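Long-range contact in N-acetylneuraminate lyase (Peptoclostridium difficile, PDB 4WOZ), which is a lyase of the aldolase type with the TIM-barrel fold of the dihydrodipicolinate synthetase family: residues A[166-177]-A[191-200]. Residues are numbered along the deposited sequence; the frame is centred on the assembly and turned at random.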
loop_
_atom_site.group_PDB
_atom_site.type_symbol
_atom_site.label_atom_id
_atom_site.label_comp_id
_atom_site.label_asym_id
_atom_site.label_seq_id
_atom_site.Cartn_x
_atom_site.Cartn_y
_atom_site.Cartn_z
ATOM N N PHE A 166 -3.797 -27.045 2.615
ATOM C CA PHE A 166 -3.672 -28.258 1.809
ATOM C C PHE A 166 -3.587 -29.540 2.631
ATOM O O PHE A 166 -3.439 -30.628 2.074
ATOM C CB PHE A 166 -2.456 -28.172 0.880
ATOM C CG PHE A 166 -2.657 -27.268 -0.303
ATOM C CD1 PHE A 166 -3.805 -27.365 -1.081
ATOM C CD2 PHE A 166 -1.694 -26.328 -0.650
ATOM C CE1 PHE A 166 -3.989 -26.542 -2.184
ATOM C CE2 PHE A 166 -1.870 -25.500 -1.752
ATOM C CZ PHE A 166 -3.018 -25.606 -2.520
ATOM N N GLU A 167 -3.674 -29.416 3.952
ATOM C CA GLU A 167 -3.629 -30.592 4.815
ATOM C C GLU A 167 -4.903 -31.386 4.546
ATOM O O GLU A 167 -4.903 -32.619 4.563
ATOM C CB GLU A 167 -3.578 -30.181 6.291
ATOM C CG GLU A 167 -2.362 -29.351 6.680
ATOM C CD GLU A 167 -1.053 -30.082 6.464
ATOM O OE1 GLU A 167 -0.702 -30.345 5.293
ATOM O OE2 GLU A 167 -0.377 -30.398 7.466
ATOM N N ASN A 168 -5.987 -30.658 4.296
ATOM C CA ASN A 168 -7.285 -31.258 4.007
ATOM C C ASN A 168 -7.232 -31.872 2.610
ATOM O O ASN A 168 -7.159 -31.153 1.614
ATOM C CB ASN A 168 -8.373 -30.183 4.063
ATOM C CG ASN A 168 -9.770 -30.758 3.987
ATOM O OD1 ASN A 168 -10.080 -31.554 3.105
ATOM N ND2 ASN A 168 -10.626 -30.345 4.912
ATOM N N GLU A 169 -7.273 -33.198 2.541
ATOM C CA GLU A 169 -7.208 -33.904 1.265
ATOM C C GLU A 169 -8.319 -33.517 0.293
ATOM O O GLU A 169 -8.216 -33.774 -0.908
ATOM C CB GLU A 169 -7.234 -35.418 1.498
ATOM C CG GLU A 169 -8.530 -35.936 2.101
ATOM C CD GLU A 169 -8.491 -37.429 2.381
ATOM O OE1 GLU A 169 -8.206 -38.205 1.443
ATOM O OE2 GLU A 169 -8.752 -37.826 3.539
ATOM N N LYS A 170 -9.381 -32.900 0.801
ATOM C CA LYS A 170 -10.482 -32.489 -0.062
ATOM C C LYS A 170 -10.216 -31.123 -0.695
ATOM O O LYS A 170 -10.936 -30.691 -1.597
ATOM C CB LYS A 170 -11.803 -32.497 0.720
ATOM C CG LYS A 170 -12.190 -33.904 1.200
ATOM C CD LYS A 170 -13.693 -34.072 1.421
ATOM C CE LYS A 170 -14.201 -33.284 2.614
ATOM N NZ LYS A 170 -15.686 -33.402 2.745
ATOM N N ILE A 171 -9.179 -30.443 -0.215
ATOM C CA ILE A 171 -8.784 -29.157 -0.780
ATOM C C ILE A 171 -7.716 -29.555 -1.811
ATOM O O ILE A 171 -6.543 -29.760 -1.486
ATOM C CB ILE A 171 -8.219 -28.221 0.307
ATOM C CG1 ILE A 171 -9.324 -27.922 1.329
ATOM C CG2 ILE A 171 -7.721 -26.920 -0.319
ATOM C CD1 ILE A 171 -8.915 -27.003 2.458
ATOM N N ILE A 172 -8.154 -29.680 -3.056
ATOM C CA ILE A 172 -7.296 -30.137 -4.143
ATOM C C ILE A 172 -6.525 -29.102 -4.954
ATOM O O ILE A 172 -5.697 -29.474 -5.778
ATOM C CB ILE A 172 -8.113 -30.988 -5.136
ATOM C CG1 ILE A 172 -9.194 -30.123 -5.791
ATOM C CG2 ILE A 172 -8.769 -32.154 -4.404
ATOM C CD1 ILE A 172 -9.965 -30.821 -6.900
ATOM N N GLY A 173 -6.790 -27.819 -4.741
ATOM C CA GLY A 173 -6.076 -26.819 -5.518
ATOM C C GLY A 173 -6.282 -25.376 -5.106
ATOM O O GLY A 173 -6.852 -25.085 -4.047
ATOM N N VAL A 174 -5.815 -24.470 -5.958
ATOM C CA VAL A 174 -5.914 -23.040 -5.700
ATOM C C VAL A 174 -5.975 -22.228 -6.991
ATOM O O VAL A 174 -5.334 -22.577 -7.981
ATOM C CB VAL A 174 -4.693 -22.548 -4.890
ATOM C CG1 VAL A 174 -3.411 -22.855 -5.653
ATOM C CG2 VAL A 174 -4.798 -21.050 -4.631
ATOM N N LYS A 175 -6.768 -21.159 -6.975
ATOM C CA LYS A 175 -6.869 -20.256 -8.113
ATOM C C LYS A 175 -5.991 -19.087 -7.697
ATOM O O LYS A 175 -6.384 -18.268 -6.864
ATOM C CB LYS A 175 -8.301 -19.770 -8.323
ATOM C CG LYS A 175 -8.414 -18.724 -9.422
ATOM C CD LYS A 175 -9.801 -18.115 -9.482
ATOM C CE LYS A 175 -9.830 -16.905 -10.409
ATOM N NZ LYS A 175 -11.165 -16.237 -10.401
ATOM N N PHE A 176 -4.796 -19.034 -8.272
ATOM C CA PHE A 176 -3.811 -18.008 -7.959
ATOM C C PHE A 176 -4.045 -16.755 -8.792
ATOM O O PHE A 176 -3.665 -16.713 -9.959
ATOM C CB PHE A 176 -2.413 -18.564 -8.250
ATOM C CG PHE A 176 -1.316 -17.911 -7.462
ATOM C CD1 PHE A 176 -1.168 -18.174 -6.102
ATOM C CD2 PHE A 176 -0.424 -17.035 -8.078
ATOM C CE1 PHE A 176 -0.149 -17.575 -5.367
ATOM C CE2 PHE A 176 0.598 -16.429 -7.355
ATOM C CZ PHE A 176 0.737 -16.700 -5.995
ATOM N N THR A 177 -4.660 -15.734 -8.199
ATOM C CA THR A 177 -4.919 -14.499 -8.936
ATOM C C THR A 177 -4.044 -13.332 -8.464
ATOM O O THR A 177 -4.447 -12.174 -8.535
ATOM C CB THR A 177 -6.415 -14.101 -8.845
ATOM O OG1 THR A 177 -7.228 -15.224 -9.205
ATOM C CG2 THR A 177 -6.730 -12.957 -9.808
ATOM N N PHE A 191 3.894 -28.010 -3.868
ATOM C CA PHE A 191 2.679 -28.815 -3.919
ATOM C C PHE A 191 2.448 -29.408 -5.310
ATOM O O PHE A 191 1.496 -29.052 -6.004
ATOM C CB PHE A 191 1.483 -27.955 -3.496
ATOM C CG PHE A 191 1.672 -27.276 -2.165
ATOM C CD1 PHE A 191 1.805 -28.028 -0.996
ATOM C CD2 PHE A 191 1.752 -25.889 -2.081
ATOM C CE1 PHE A 191 2.016 -27.405 0.236
ATOM C CE2 PHE A 191 1.965 -25.258 -0.857
ATOM C CZ PHE A 191 2.098 -26.019 0.306
ATOM N N PRO A 192 3.315 -30.341 -5.725
ATOM C CA PRO A 192 3.204 -30.979 -7.041
ATOM C C PRO A 192 1.975 -31.870 -7.229
ATOM O O PRO A 192 1.671 -32.288 -8.344
ATOM C CB PRO A 192 4.511 -31.761 -7.146
ATOM C CG PRO A 192 4.758 -32.176 -5.716
ATOM C CD PRO A 192 4.453 -30.897 -4.963
ATOM N N ASN A 193 1.266 -32.146 -6.139
ATOM C CA ASN A 193 0.085 -33.002 -6.178
ATOM C C ASN A 193 -1.227 -32.224 -6.110
ATOM O O ASN A 193 -2.303 -32.818 -6.026
ATOM C CB ASN A 193 0.146 -34.008 -5.018
ATOM C CG ASN A 193 0.253 -33.328 -3.658
ATOM O OD1 ASN A 193 1.033 -32.384 -3.473
ATOM N ND2 ASN A 193 -0.521 -33.814 -2.694
ATOM N N LYS A 194 -1.136 -30.899 -6.141
ATOM C CA LYS A 194 -2.321 -30.048 -6.085
ATOM C C LYS A 194 -2.492 -29.296 -7.404
ATOM O O LYS A 194 -1.532 -29.091 -8.136
ATOM C CB LYS A 194 -2.190 -29.044 -4.938
ATOM C CG LYS A 194 -1.991 -29.675 -3.558
ATOM C CD LYS A 194 -3.241 -30.423 -3.094
ATOM C CE LYS A 194 -3.084 -30.922 -1.665
ATOM N NZ LYS A 194 -4.350 -31.482 -1.114
ATOM N N LEU A 195 -3.715 -28.882 -7.702
ATOM C CA LEU A 195 -3.975 -28.147 -8.932
ATOM C C LEU A 195 -3.706 -26.668 -8.718
ATOM O O LEU A 195 -4.069 -26.110 -7.681
ATOM C CB LEU A 195 -5.431 -28.321 -9.366
ATOM C CG LEU A 195 -5.911 -29.723 -9.725
ATOM C CD1 LEU A 195 -7.415 -29.696 -9.944
ATOM C CD2 LEU A 195 -5.181 -30.209 -10.976
ATOM N N ILE A 196 -3.061 -26.030 -9.689
ATOM C CA ILE A 196 -2.797 -24.599 -9.584
ATOM C C ILE A 196 -3.355 -23.909 -10.822
ATOM O O ILE A 196 -2.926 -24.177 -11.939
ATOM C CB ILE A 196 -1.291 -24.288 -9.461
ATOM C CG1 ILE A 196 -0.716 -24.961 -8.209
ATOM C CG2 ILE A 196 -1.089 -22.768 -9.357
ATOM C CD1 ILE A 196 0.787 -24.822 -8.074
ATOM N N PHE A 197 -4.326 -23.027 -10.612
ATOM C CA PHE A 197 -4.952 -22.308 -11.712
ATOM C C PHE A 197 -4.517 -20.857 -11.760
ATOM O O PHE A 197 -4.476 -20.181 -10.735
ATOM C CB PHE A 197 -6.474 -22.360 -11.580
ATOM C CG PHE A 197 -7.053 -23.724 -11.769
ATOM C CD1 PHE A 197 -7.257 -24.238 -13.046
ATOM C CD2 PHE A 197 -7.398 -24.504 -10.668
ATOM C CE1 PHE A 197 -7.799 -25.506 -13.223
ATOM C CE2 PHE A 197 -7.940 -25.772 -10.836
ATOM C CZ PHE A 197 -8.142 -26.274 -12.116
ATOM N N ALA A 198 -4.197 -20.390 -12.962
ATOM C CA ALA A 198 -3.797 -19.009 -13.170
ATOM C C ALA A 198 -5.086 -18.193 -13.262
ATOM O O ALA A 198 -6.054 -18.622 -13.897
ATOM C CB ALA A 198 -2.998 -18.885 -14.467
ATOM N N GLY A 199 -5.102 -17.030 -12.620
ATOM C CA GLY A 199 -6.285 -16.193 -12.655
ATOM C C GLY A 199 -6.023 -14.832 -13.271
ATOM O O GLY A 199 -6.862 -13.937 -13.189
ATOM N N PHE A 200 -4.858 -14.675 -13.891
ATOM C CA PHE A 200 -4.473 -13.413 -14.525
ATOM C C PHE A 200 -4.341 -13.606 -16.036
ATOM O O PHE A 200 -3.278 -13.957 -16.536
ATOM C CB PHE A 200 -3.151 -12.942 -13.928
ATOM C CG PHE A 200 -2.416 -14.023 -13.191
ATOM C CD1 PHE A 200 -1.930 -15.139 -13.867
ATOM C CD2 PHE A 200 -2.263 -13.957 -11.810
ATOM C CE1 PHE A 200 -1.306 -16.175 -13.175
ATOM C CE2 PHE A 200 -1.640 -14.989 -11.113
ATOM C CZ PHE A 200 -1.164 -16.100 -11.796
HETATM O O HOH W 1 -9.953 -14.894 -12.871
#
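F166 meets two side chains of 191-200 at once. Its CD2-CE2 edge points onto the face of F191, CD2 lying above the centre of that ring, an edge-to-face pair with centroids 4.8 Å apart and planes at 56°. Over one face of F166 runs the aliphatic part of K194, whose CG makes a CH-pi contact 4.0 Å from the ring centroid. Lysine suits the place because its greasy stem can lie on an aromatic ring while its ammonium travels on: a bend at chi2 (-68°) lays the chain along F166, and NZ reaches I171 O at 2.8 Å, with a weak second bond to F166 O.

Beyond this end, strands 171-176 and 195-198 run parallel, the sixth and seventh of the barrel, joined through helix 181-190 in a beta-alpha-beta unit. L195 N bonds I172 O at 2.8 Å, and F197 N bonds V174 O at 2.9 Å. G173 lies against L195 O, where a CB would clash. V174, F176 and I196 turn toward helix 181-190; K175 and F197 take the other face.

The chemistry implies two distinct roles: V174, F176 and I196 give the strands an apolar side against the helix, while K194, its charge probably eased by backbone carbonyls, ties the start of 191-200 to the residues leading into strand 171-176.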